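Local coordinates for protein nidogen-1 (Mus musculus, PDB 1GL4) that associates tightly with laminin in basement membranes and binds collagen IV and perlecan, represented here by an EGF-like module and the G2 beta-barrel, at residues A[58-63]-A[168-173]; A[88-93]-A[266-271]; A[116-121]-A[272-277]; A[199-204]-A[227-232]. All coordinates share one frame; numbering follows the deposited sequence.

Contact 1: residues A[58-63]-A[168-173]; sequences GRIFVG and TELEGR
Arg173 lays one face of its guanidinium against Phe61, whose CB stands 3.4 Å above that plane toward its rim. Ring and guanidinium are turned 36° from each other. The same group donates from NH1 to the carbonyl of Gly63, 2.9 Å from NH1 to O; the oxygen lies in the guanidinium plane, while NH1 sits well above the plane of the carbonyl. After an extended CG and CD the chain turns at NE (chi3 -58°), and the guanidinium comes back over Phe61 CB. NH1 also bonds Ser65 O, and an alanine in place of Arg173 would probably leave Gly63 O without this donor and Phe61 CB without the guanidinium packed on it. Beside this pair, Arg59 and Glu171 run side by side in a long salt bridge, NE to OE2 4.0 Å. On the other face Ile60 CD1 meets Leu170 CB at 4.2 Å, both residues buried. The backbones set these positions: Arg59 N bonds Leu170 O, Gly172 N bonds Arg59 O and Phe61 N bonds Gly172 O. Glycine suits the corner at 172, where a CB would jam against Glu171 O. Strand 49-62 thus runs parallel to 164-171 and, beyond the corner, to 173-174, within the mostly antiparallel G2 beta-barrel.

Contact 2: residues A[88-93]-A[266-271]; sequences YTAIST and ILRYAL
Ala90 and Ile266 meet on the face that also carries Arg268, while Ile91, Leu267, Thr89 and Tyr269 occupy the other face. The backbones make an antiparallel ladder: Thr89 and Tyr269 form one hydrogen-bonded pair, Ile91 and Leu267 the next, each exchanging two N-H to O bonds. The straightest runs from Leu267 N to Ile91 O, 2.8 Å and 179° at the hydrogen.

Apolar contacts are made on both faces. Ile91 CD1 reaches Tyr269 CE1 at 4.1 Å, the long isoleucine branch and the tyrosine ring crossing obliquely, and Ile108 of helix 107-115 packs on both. On the other face Ala90 is small enough for Ile266 CD1 to approach its CB at 3.8 Å. Ile266 is extended, CG1 anti to the backbone N (chi1 177°) and chi2 171°, which carries CD1 over the centre of the Arg268 guanidinium, 3.1 Å above the plane.

Polar groups are matched separately. Thr89 OG1 bonds Ser78 OG and lies 2.7 Å from a water, and Tyr269 OH bonds Leu102 O. Arg268 extends from CG to NE; its NH1 donates to a second water, 2.9 Å away at the guanidinium edge, which in turn bonds Thr89 O weakly. NH1 also bonds the backbone of another protein chain in the assembly, on which Ala90 packs as well.

Arg268 is involved in perlecan binding, and Tyr88 and Ala90 lie close to Tyr79 and His77, which share that role. The chemistry implies a two-sided strand pair: a mostly apolar face turned to the helix, its two hydroxyls bonded, and a face where Ile266 and Ala90 back the guanidinium that engages the partner protein.

Contact 3: residues A[116-121]-A[272-277]; sequences FAVEQD and SNSIGP
Ala117 and Asn273 bring their CB atoms to 3.7 Å where strand 118-119, just after helix 107-115, adds a short parallel strand beside 266-276 of the G2 beta-barrel. Ala117 CB also lies 4.0 Å from Ile275 CB, and a methyl suits this tight, buried place between two strand residues. Ile275 has CG1 anti to its backbone N (chi1 -169°), which puts CG2 between the N and the carbonyl carbon; this branch reaches Glu119 CA at 3.9 Å. Glu119 itself turns its carboxylate elsewhere, where OE2 bonds Asn125 N and Ser128 OG. On the opposite face Val118 CB stands 4.0 Å from Ser274 OG, a small side chain beside a branched one.

Gln120 has CG beside its backbone N (chi1 -62°) and continues extended. Its CB passes Ile275 O at 3.5 Å, and OE1 comes to 3.6 Å from both CB and OG of Ser274. An alanine at Gln120 would take OE1 away from Ser274 and would probably open a gap beside Gly276. Gly276 has no side chain, and a CB there would collide with Gln120 NE2 and Pro277 CD.

Three backbone bonds hold the register: Val118 N to Asn273 O, Ile275 N to Val118 O and Gln120 N to Ile275 O. Past them, Asp121 crosses Pro277 at about a right angle, its OD2 4.0 Å from Pro277 CD.

Contact 4: residues A[199-204]-A[227-232]; sequences ITSSST and WRQTIT
Gln229 brings its amide and CG up to Ser201: NE2 lies 2.8 Å from Ser201 OG, and CG comes to 3.1 Å from the same oxygen. Both side chains take the position between their own backbone N and carbonyl carbon, chi1 66° for Gln229 CG and 76° for Ser201 OG. On the amide's other atom, Arg136 NE donates to Gln229 OE1, so the flat group is held on a buried face. A serine suits the place opposite, being short and polar.

On this face Ile199 and Ile231 follow, their CB atoms 4.1 Å apart, and Trp114 of helix 107-115 packs on both. Trp227, on the other side of Gln229, lies on Pro107 of that helix. The other face is more polar: Thr200 and Thr230 lie side by side, with CG2 of Thr200 3.8 Å from OG1 of Thr230. Ser202 OG is equally near Arg228 CG; Arg228 NH1 bonds Gln226 OE1, and NH2 forms a salt bridge with Glu139.

Six backbone bonds join Ile199 with Ile231, Ser201 with Gln229 and Ser203 with Trp227, two to each pair. A mixed face whose isoleucines and tryptophan meet the helix, backed by one of hydroxyls and charge, marks a beta hairpin in a barrel wall, here strands 198-210 and 221-232.

Overall arrangement
After the EGF-like module, strand 49-62 enters the barrel; its segment 58-63 is joined by 168-173, 105 residues later at the closest ends, to close contact 1. Within that loop the chain lays down 88-93 and 116-121, whose partners come only near the C terminus, so contacts 2 and 3 both cross contact 1. They also cross each other, their partners 266-271 and 272-277 being successive parts of strand 266-276, which thus joins strand 86-92 to the short strand 118-119. Contact 4, a local hairpin, opens after contact 1 has closed and falls within the spans of contacts 2 and 3. Its centre lies about 22 Å from that of contact 2, on the opposite side of the chain's centre.

Contact 1: residues A[58-63]-A[168-173]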
# COMPACT_ATOMS: atom_id res chain seq x y z
N GLY A 58 -13.74 -3.76 -12.72
CA GLY A 58 -13.13 -4.94 -13.29
C GLY A 58 -14.04 -5.80 -14.13
O GLY A 58 -15.27 -5.74 -14.01
N ARG A 59 -13.42 -6.59 -15.00
CA ARG A 59 -14.10 -7.53 -15.89
C ARG A 59 -13.14 -8.71 -15.84
O ARG A 59 -12.17 -8.78 -16.60
CB ARG A 59 -14.17 -6.96 -17.31
CG ARG A 59 -14.82 -7.88 -18.34
CD ARG A 59 -14.72 -7.28 -19.74
NE ARG A 59 -15.14 -8.21 -20.79
CZ ARG A 59 -16.40 -8.58 -21.00
NH1 ARG A 59 -17.37 -8.11 -20.23
NH2 ARG A 59 -16.68 -9.43 -21.98
N ILE A 60 -13.40 -9.64 -14.93
CA ILE A 60 -12.51 -10.78 -14.72
C ILE A 60 -13.09 -12.18 -14.87
O ILE A 60 -14.06 -12.53 -14.20
CB ILE A 60 -11.86 -10.68 -13.32
CG1 ILE A 60 -11.08 -9.36 -13.21
CG2 ILE A 60 -10.93 -11.86 -13.08
CD1 ILE A 60 -10.58 -9.05 -11.83
N PHE A 61 -12.48 -12.97 -15.74
CA PHE A 61 -12.90 -14.36 -15.94
C PHE A 61 -12.17 -15.21 -14.89
O PHE A 61 -10.94 -15.11 -14.77
CB PHE A 61 -12.50 -14.86 -17.34
CG PHE A 61 -13.17 -14.12 -18.48
CD1 PHE A 61 -12.68 -12.90 -18.93
CD2 PHE A 61 -14.29 -14.67 -19.12
CE1 PHE A 61 -13.28 -12.23 -20.00
CE2 PHE A 61 -14.90 -14.01 -20.19
CZ PHE A 61 -14.40 -12.78 -20.63
N VAL A 62 -12.90 -16.02 -14.14
CA VAL A 62 -12.29 -16.87 -13.11
C VAL A 62 -12.18 -18.32 -13.60
O VAL A 62 -13.15 -18.89 -14.11
CB VAL A 62 -13.11 -16.86 -11.80
CG1 VAL A 62 -12.45 -17.77 -10.76
CG2 VAL A 62 -13.21 -15.44 -11.26
N GLY A 63 -11.00 -18.91 -13.42
CA GLY A 63 -10.80 -20.29 -13.84
C GLY A 63 -11.08 -20.51 -15.32
O GLY A 63 -10.44 -19.89 -16.17
N THR A 168 -8.38 2.62 -10.60
CA THR A 168 -7.95 1.27 -11.00
C THR A 168 -8.88 0.56 -11.97
O THR A 168 -10.10 0.60 -11.83
CB THR A 168 -7.76 0.38 -9.75
OG1 THR A 168 -6.80 0.98 -8.87
CG2 THR A 168 -7.27 -1.03 -10.14
N GLU A 169 -8.28 -0.11 -12.96
CA GLU A 169 -9.03 -0.86 -13.96
C GLU A 169 -8.36 -2.24 -14.13
O GLU A 169 -7.16 -2.32 -14.36
CB GLU A 169 -9.03 -0.09 -15.28
CG GLU A 169 -9.93 -0.65 -16.35
CD GLU A 169 -10.09 0.30 -17.53
OE1 GLU A 169 -10.87 -0.04 -18.46
OE2 GLU A 169 -9.45 1.37 -17.54
N LEU A 170 -9.14 -3.31 -13.99
CA LEU A 170 -8.62 -4.68 -14.12
C LEU A 170 -9.39 -5.47 -15.18
O LEU A 170 -10.63 -5.43 -15.20
CB LEU A 170 -8.75 -5.43 -12.80
CG LEU A 170 -8.18 -4.76 -11.54
CD1 LEU A 170 -8.63 -5.55 -10.31
CD2 LEU A 170 -6.66 -4.70 -11.63
N GLU A 171 -8.68 -6.19 -16.04
CA GLU A 171 -9.33 -6.98 -17.08
C GLU A 171 -8.51 -8.20 -17.51
O GLU A 171 -7.33 -8.09 -17.82
CB GLU A 171 -9.63 -6.10 -18.30
CG GLU A 171 -10.26 -6.85 -19.46
CD GLU A 171 -10.68 -5.93 -20.59
OE1 GLU A 171 -9.85 -5.10 -21.03
OE2 GLU A 171 -11.84 -6.05 -21.05
N GLY A 172 -9.16 -9.36 -17.54
CA GLY A 172 -8.46 -10.56 -17.95
C GLY A 172 -8.94 -11.81 -17.26
O GLY A 172 -10.08 -11.89 -16.81
N ARG A 173 -8.05 -12.80 -17.15
CA ARG A 173 -8.40 -14.07 -16.54
C ARG A 173 -7.42 -14.46 -15.43
O ARG A 173 -6.21 -14.24 -15.55
CB ARG A 173 -8.41 -15.17 -17.62
CG ARG A 173 -8.73 -16.59 -17.13
CD ARG A 173 -8.73 -17.58 -18.30
NE ARG A 173 -9.70 -17.21 -19.33
CZ ARG A 173 -11.01 -17.47 -19.28
NH1 ARG A 173 -11.52 -18.12 -18.23
NH2 ARG A 173 -11.80 -17.07 -20.25

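Contact 2: residues A[88-93]-A[266-271]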
# COMPACT_ATOMS: atom_id res chain seq x y z
N TYR A 88 -1.42 -0.06 4.03
CA TYR A 88 -2.61 -0.86 4.32
C TYR A 88 -3.69 -0.49 3.31
O TYR A 88 -4.10 0.67 3.22
CB TYR A 88 -3.13 -0.55 5.73
CG TYR A 88 -2.13 -0.73 6.85
CD1 TYR A 88 -1.11 0.20 7.06
CD2 TYR A 88 -2.23 -1.80 7.74
CE1 TYR A 88 -0.23 0.08 8.14
CE2 TYR A 88 -1.35 -1.94 8.82
CZ TYR A 88 -0.35 -0.99 9.01
OH TYR A 88 0.52 -1.12 10.07
N THR A 89 -4.17 -1.47 2.54
CA THR A 89 -5.18 -1.19 1.53
C THR A 89 -6.46 -2.01 1.71
O THR A 89 -6.42 -3.20 2.02
CB THR A 89 -4.62 -1.45 0.10
OG1 THR A 89 -3.48 -0.61 -0.12
CG2 THR A 89 -5.68 -1.15 -0.95
N ALA A 90 -7.60 -1.34 1.52
CA ALA A 90 -8.91 -1.99 1.63
C ALA A 90 -9.71 -1.73 0.36
O ALA A 90 -9.76 -0.60 -0.13
CB ALA A 90 -9.68 -1.44 2.83
N ILE A 91 -10.32 -2.78 -0.18
CA ILE A 91 -11.11 -2.66 -1.39
C ILE A 91 -12.45 -3.32 -1.10
O ILE A 91 -12.53 -4.53 -0.91
CB ILE A 91 -10.39 -3.37 -2.56
CG1 ILE A 91 -8.99 -2.75 -2.74
CG2 ILE A 91 -11.22 -3.24 -3.83
CD1 ILE A 91 -8.09 -3.47 -3.74
N SER A 92 -13.52 -2.53 -1.03
CA SER A 92 -14.80 -3.14 -0.70
C SER A 92 -15.96 -2.96 -1.63
O SER A 92 -16.19 -1.90 -2.20
CB SER A 92 -15.26 -2.76 0.69
OG SER A 92 -16.45 -3.48 0.98
N THR A 93 -16.72 -4.05 -1.66
CA THR A 93 -17.88 -4.30 -2.48
C THR A 93 -17.18 -5.11 -3.56
O THR A 93 -17.14 -4.73 -4.72
CB THR A 93 -18.54 -3.03 -3.06
OG1 THR A 93 -17.60 -2.30 -3.85
CG2 THR A 93 -19.08 -2.16 -1.92
N ILE A 266 -14.95 -7.54 1.70
CA ILE A 266 -13.82 -6.64 1.61
C ILE A 266 -12.51 -7.38 1.40
O ILE A 266 -12.26 -8.40 2.03
CB ILE A 266 -13.73 -5.76 2.89
CG1 ILE A 266 -12.51 -4.86 2.82
CG2 ILE A 266 -13.70 -6.66 4.12
CD1 ILE A 266 -12.47 -3.82 3.93
N LEU A 267 -11.70 -6.85 0.49
CA LEU A 267 -10.40 -7.42 0.16
C LEU A 267 -9.35 -6.53 0.83
O LEU A 267 -9.38 -5.31 0.68
CB LEU A 267 -10.24 -7.41 -1.36
CG LEU A 267 -9.01 -7.99 -2.05
CD1 LEU A 267 -8.89 -9.49 -1.81
CD2 LEU A 267 -9.14 -7.71 -3.55
N ARG A 268 -8.42 -7.14 1.57
CA ARG A 268 -7.38 -6.39 2.27
C ARG A 268 -5.95 -6.83 1.93
O ARG A 268 -5.66 -8.03 1.84
CB ARG A 268 -7.59 -6.51 3.79
CG ARG A 268 -8.93 -5.95 4.30
CD ARG A 268 -9.10 -6.18 5.80
NE ARG A 268 -10.32 -5.58 6.34
CZ ARG A 268 -10.53 -4.27 6.45
NH1 ARG A 268 -9.60 -3.41 6.06
NH2 ARG A 268 -11.67 -3.81 6.94
N TYR A 269 -5.07 -5.85 1.73
CA TYR A 269 -3.66 -6.10 1.40
C TYR A 269 -2.79 -5.23 2.31
O TYR A 269 -3.07 -4.05 2.49
CB TYR A 269 -3.36 -5.71 -0.05
CG TYR A 269 -4.11 -6.45 -1.13
CD1 TYR A 269 -4.72 -5.74 -2.17
CD2 TYR A 269 -4.15 -7.84 -1.17
CE1 TYR A 269 -5.34 -6.40 -3.23
CE2 TYR A 269 -4.77 -8.52 -2.24
CZ TYR A 269 -5.35 -7.79 -3.26
OH TYR A 269 -5.94 -8.42 -4.34
N ALA A 270 -1.73 -5.81 2.88
CA ALA A 270 -0.82 -5.04 3.72
C ALA A 270 0.61 -5.50 3.51
O ALA A 270 0.88 -6.70 3.40
CB ALA A 270 -1.21 -5.19 5.20
N LEU A 271 1.54 -4.55 3.43
CA LEU A 271 2.95 -4.87 3.25
C LEU A 271 3.92 -3.76 3.68
O LEU A 271 3.57 -2.57 3.70
CB LEU A 271 3.24 -5.30 1.80
CG LEU A 271 2.60 -4.68 0.56
CD1 LEU A 271 3.21 -5.35 -0.69
CD2 LEU A 271 1.11 -4.90 0.55
O HOH W 1 -1.20 -1.95 0.49
O HOH W 2 -6.88 -3.03 5.00

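Contact 3: residues A[116-121]-A[272-277]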
# COMPACT_ATOMS: atom_id res chain seq x y z
N PHE A 116 5.53 4.99 -1.08
CA PHE A 116 5.96 5.49 0.23
C PHE A 116 6.96 4.64 1.02
O PHE A 116 7.01 4.72 2.24
CB PHE A 116 4.72 5.76 1.09
CG PHE A 116 3.79 6.79 0.51
CD1 PHE A 116 2.57 6.42 -0.05
CD2 PHE A 116 4.15 8.13 0.49
CE1 PHE A 116 1.72 7.37 -0.62
CE2 PHE A 116 3.31 9.09 -0.08
CZ PHE A 116 2.10 8.71 -0.64
N ALA A 117 7.78 3.86 0.32
CA ALA A 117 8.77 3.01 0.98
C ALA A 117 9.75 3.85 1.80
O ALA A 117 9.98 5.02 1.51
CB ALA A 117 9.54 2.21 -0.06
N VAL A 118 10.34 3.24 2.84
CA VAL A 118 11.31 3.96 3.67
C VAL A 118 12.54 4.22 2.80
O VAL A 118 13.11 3.28 2.24
CB VAL A 118 11.73 3.12 4.90
CG1 VAL A 118 12.82 3.86 5.68
CG2 VAL A 118 10.52 2.87 5.79
N GLU A 119 12.93 5.48 2.69
CA GLU A 119 14.07 5.87 1.87
C GLU A 119 15.40 5.65 2.60
O GLU A 119 15.60 6.12 3.72
CB GLU A 119 13.91 7.33 1.43
CG GLU A 119 12.62 7.58 0.63
CD GLU A 119 12.45 9.03 0.15
OE1 GLU A 119 12.55 9.96 0.98
OE2 GLU A 119 12.19 9.23 -1.05
N GLN A 120 16.31 4.92 1.95
CA GLN A 120 17.61 4.61 2.54
C GLN A 120 18.77 5.21 1.74
O GLN A 120 18.77 5.18 0.51
CB GLN A 120 17.79 3.10 2.63
CG GLN A 120 16.78 2.41 3.53
CD GLN A 120 16.93 0.91 3.53
OE1 GLN A 120 16.34 0.22 4.37
NE2 GLN A 120 17.71 0.39 2.59
N ASP A 121 19.75 5.74 2.45
CA ASP A 121 20.93 6.35 1.83
C ASP A 121 20.53 7.43 0.83
O ASP A 121 19.81 8.37 1.17
CB ASP A 121 21.76 5.27 1.12
CG ASP A 121 22.38 4.28 2.09
OD1 ASP A 121 23.16 4.70 2.97
OD2 ASP A 121 22.08 3.07 1.97
N SER A 272 5.13 -4.17 4.04
CA SER A 272 6.17 -3.25 4.48
C SER A 272 7.22 -3.07 3.39
O SER A 272 7.63 -4.04 2.75
CB SER A 272 6.81 -3.78 5.77
OG SER A 272 5.84 -3.80 6.80
N ASN A 273 7.67 -1.83 3.19
CA ASN A 273 8.61 -1.52 2.11
C ASN A 273 9.79 -0.60 2.45
O ASN A 273 9.64 0.36 3.21
CB ASN A 273 7.83 -0.85 0.97
CG ASN A 273 6.65 -1.67 0.52
OD1 ASN A 273 6.71 -2.35 -0.50
ND2 ASN A 273 5.56 -1.61 1.29
N SER A 274 10.94 -0.91 1.86
CA SER A 274 12.18 -0.13 1.99
C SER A 274 12.78 -0.01 0.59
O SER A 274 12.76 -0.97 -0.18
CB SER A 274 13.19 -0.83 2.90
OG SER A 274 12.85 -0.65 4.27
N ILE A 275 13.30 1.17 0.25
CA ILE A 275 13.90 1.36 -1.08
C ILE A 275 15.36 1.79 -0.92
O ILE A 275 15.68 2.68 -0.13
CB ILE A 275 13.10 2.43 -1.90
CG1 ILE A 275 13.57 2.43 -3.35
CG2 ILE A 275 13.29 3.81 -1.30
CD1 ILE A 275 13.09 1.25 -4.15
N GLY A 276 16.25 1.14 -1.67
CA GLY A 276 17.66 1.46 -1.59
C GLY A 276 18.52 0.83 -2.67
O GLY A 276 18.01 0.42 -3.71
N PRO A 277 19.84 0.73 -2.45
CA PRO A 277 20.77 0.15 -3.42
C PRO A 277 20.63 -1.36 -3.62
O PRO A 277 20.12 -2.07 -2.75
CB PRO A 277 22.14 0.53 -2.84
CG PRO A 277 21.89 0.45 -1.37
CD PRO A 277 20.55 1.16 -1.23

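Contact 4: residues A[199-204]-A[227-232]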
# COMPACT_ATOMS: atom_id res chain seq x y z
N ILE A 199 9.94 3.98 -15.65
CA ILE A 199 10.42 2.99 -14.69
C ILE A 199 9.74 1.64 -14.97
O ILE A 199 8.52 1.55 -15.04
CB ILE A 199 10.14 3.45 -13.23
CG1 ILE A 199 11.06 4.63 -12.88
CG2 ILE A 199 10.37 2.30 -12.25
CD1 ILE A 199 10.74 5.30 -11.54
N THR A 200 10.56 0.60 -15.14
CA THR A 200 10.08 -0.74 -15.44
C THR A 200 10.59 -1.79 -14.45
O THR A 200 11.62 -1.59 -13.80
CB THR A 200 10.52 -1.20 -16.86
OG1 THR A 200 11.95 -1.10 -16.96
CG2 THR A 200 9.88 -0.35 -17.93
N SER A 201 9.87 -2.90 -14.34
CA SER A 201 10.26 -4.00 -13.47
C SER A 201 9.55 -5.28 -13.87
O SER A 201 8.41 -5.26 -14.34
CB SER A 201 9.92 -3.70 -12.00
OG SER A 201 8.54 -3.85 -11.76
N SER A 202 10.24 -6.40 -13.71
CA SER A 202 9.67 -7.70 -14.03
C SER A 202 10.13 -8.63 -12.91
O SER A 202 11.29 -8.60 -12.51
CB SER A 202 10.20 -8.20 -15.38
OG SER A 202 9.55 -9.40 -15.77
N SER A 203 9.20 -9.44 -12.40
CA SER A 203 9.52 -10.34 -11.30
C SER A 203 8.69 -11.62 -11.33
O SER A 203 7.48 -11.58 -11.55
CB SER A 203 9.28 -9.60 -9.97
OG SER A 203 9.36 -10.47 -8.85
N THR A 204 9.36 -12.74 -11.13
CA THR A 204 8.70 -14.05 -11.11
C THR A 204 8.76 -14.53 -9.66
O THR A 204 9.85 -14.70 -9.11
CB THR A 204 9.43 -15.05 -12.03
OG1 THR A 204 9.44 -14.54 -13.37
CG2 THR A 204 8.72 -16.41 -12.03
N TRP A 227 5.13 -10.88 -12.69
CA TRP A 227 4.63 -9.51 -12.72
C TRP A 227 5.50 -8.64 -13.64
O TRP A 227 6.73 -8.67 -13.55
CB TRP A 227 4.61 -8.91 -11.31
CG TRP A 227 3.45 -9.39 -10.52
CD1 TRP A 227 3.37 -10.53 -9.77
CD2 TRP A 227 2.14 -8.81 -10.50
NE1 TRP A 227 2.10 -10.69 -9.28
CE2 TRP A 227 1.32 -9.65 -9.71
CE3 TRP A 227 1.58 -7.66 -11.07
CZ2 TRP A 227 -0.03 -9.38 -9.48
CZ3 TRP A 227 0.23 -7.39 -10.84
CH2 TRP A 227 -0.56 -8.25 -10.06
N ARG A 228 4.85 -7.88 -14.51
CA ARG A 228 5.55 -7.00 -15.44
C ARG A 228 4.87 -5.63 -15.38
O ARG A 228 3.65 -5.54 -15.50
CB ARG A 228 5.44 -7.57 -16.86
CG ARG A 228 5.96 -9.00 -17.02
CD ARG A 228 5.85 -9.50 -18.47
NE ARG A 228 4.47 -9.63 -18.92
CZ ARG A 228 3.66 -10.63 -18.59
NH1 ARG A 228 4.08 -11.60 -17.79
NH2 ARG A 228 2.41 -10.65 -19.05
N GLN A 229 5.64 -4.56 -15.19
CA GLN A 229 5.02 -3.24 -15.11
C GLN A 229 5.83 -2.07 -15.67
O GLN A 229 7.07 -2.07 -15.67
CB GLN A 229 4.61 -2.94 -13.65
CG GLN A 229 5.77 -2.81 -12.66
CD GLN A 229 5.32 -2.89 -11.20
OE1 GLN A 229 4.33 -2.27 -10.80
NE2 GLN A 229 6.07 -3.64 -10.40
N THR A 230 5.11 -1.07 -16.17
CA THR A 230 5.73 0.13 -16.74
C THR A 230 5.08 1.34 -16.07
O THR A 230 3.87 1.51 -16.12
CB THR A 230 5.52 0.18 -18.26
OG1 THR A 230 6.20 -0.93 -18.86
CG2 THR A 230 6.07 1.49 -18.83
N ILE A 231 5.92 2.15 -15.45
CA ILE A 231 5.47 3.34 -14.73
C ILE A 231 5.95 4.60 -15.45
O ILE A 231 7.15 4.83 -15.59
CB ILE A 231 6.03 3.29 -13.28
CG1 ILE A 231 5.41 2.08 -12.56
CG2 ILE A 231 5.73 4.59 -12.54
CD1 ILE A 231 6.03 1.75 -11.22
N THR A 232 5.01 5.42 -15.92
CA THR A 232 5.33 6.65 -16.65
C THR A 232 4.92 7.92 -15.91
O THR A 232 3.88 7.96 -15.25
CB THR A 232 4.68 6.65 -18.05
OG1 THR A 232 3.27 6.41 -17.92
CG2 THR A 232 5.30 5.56 -18.91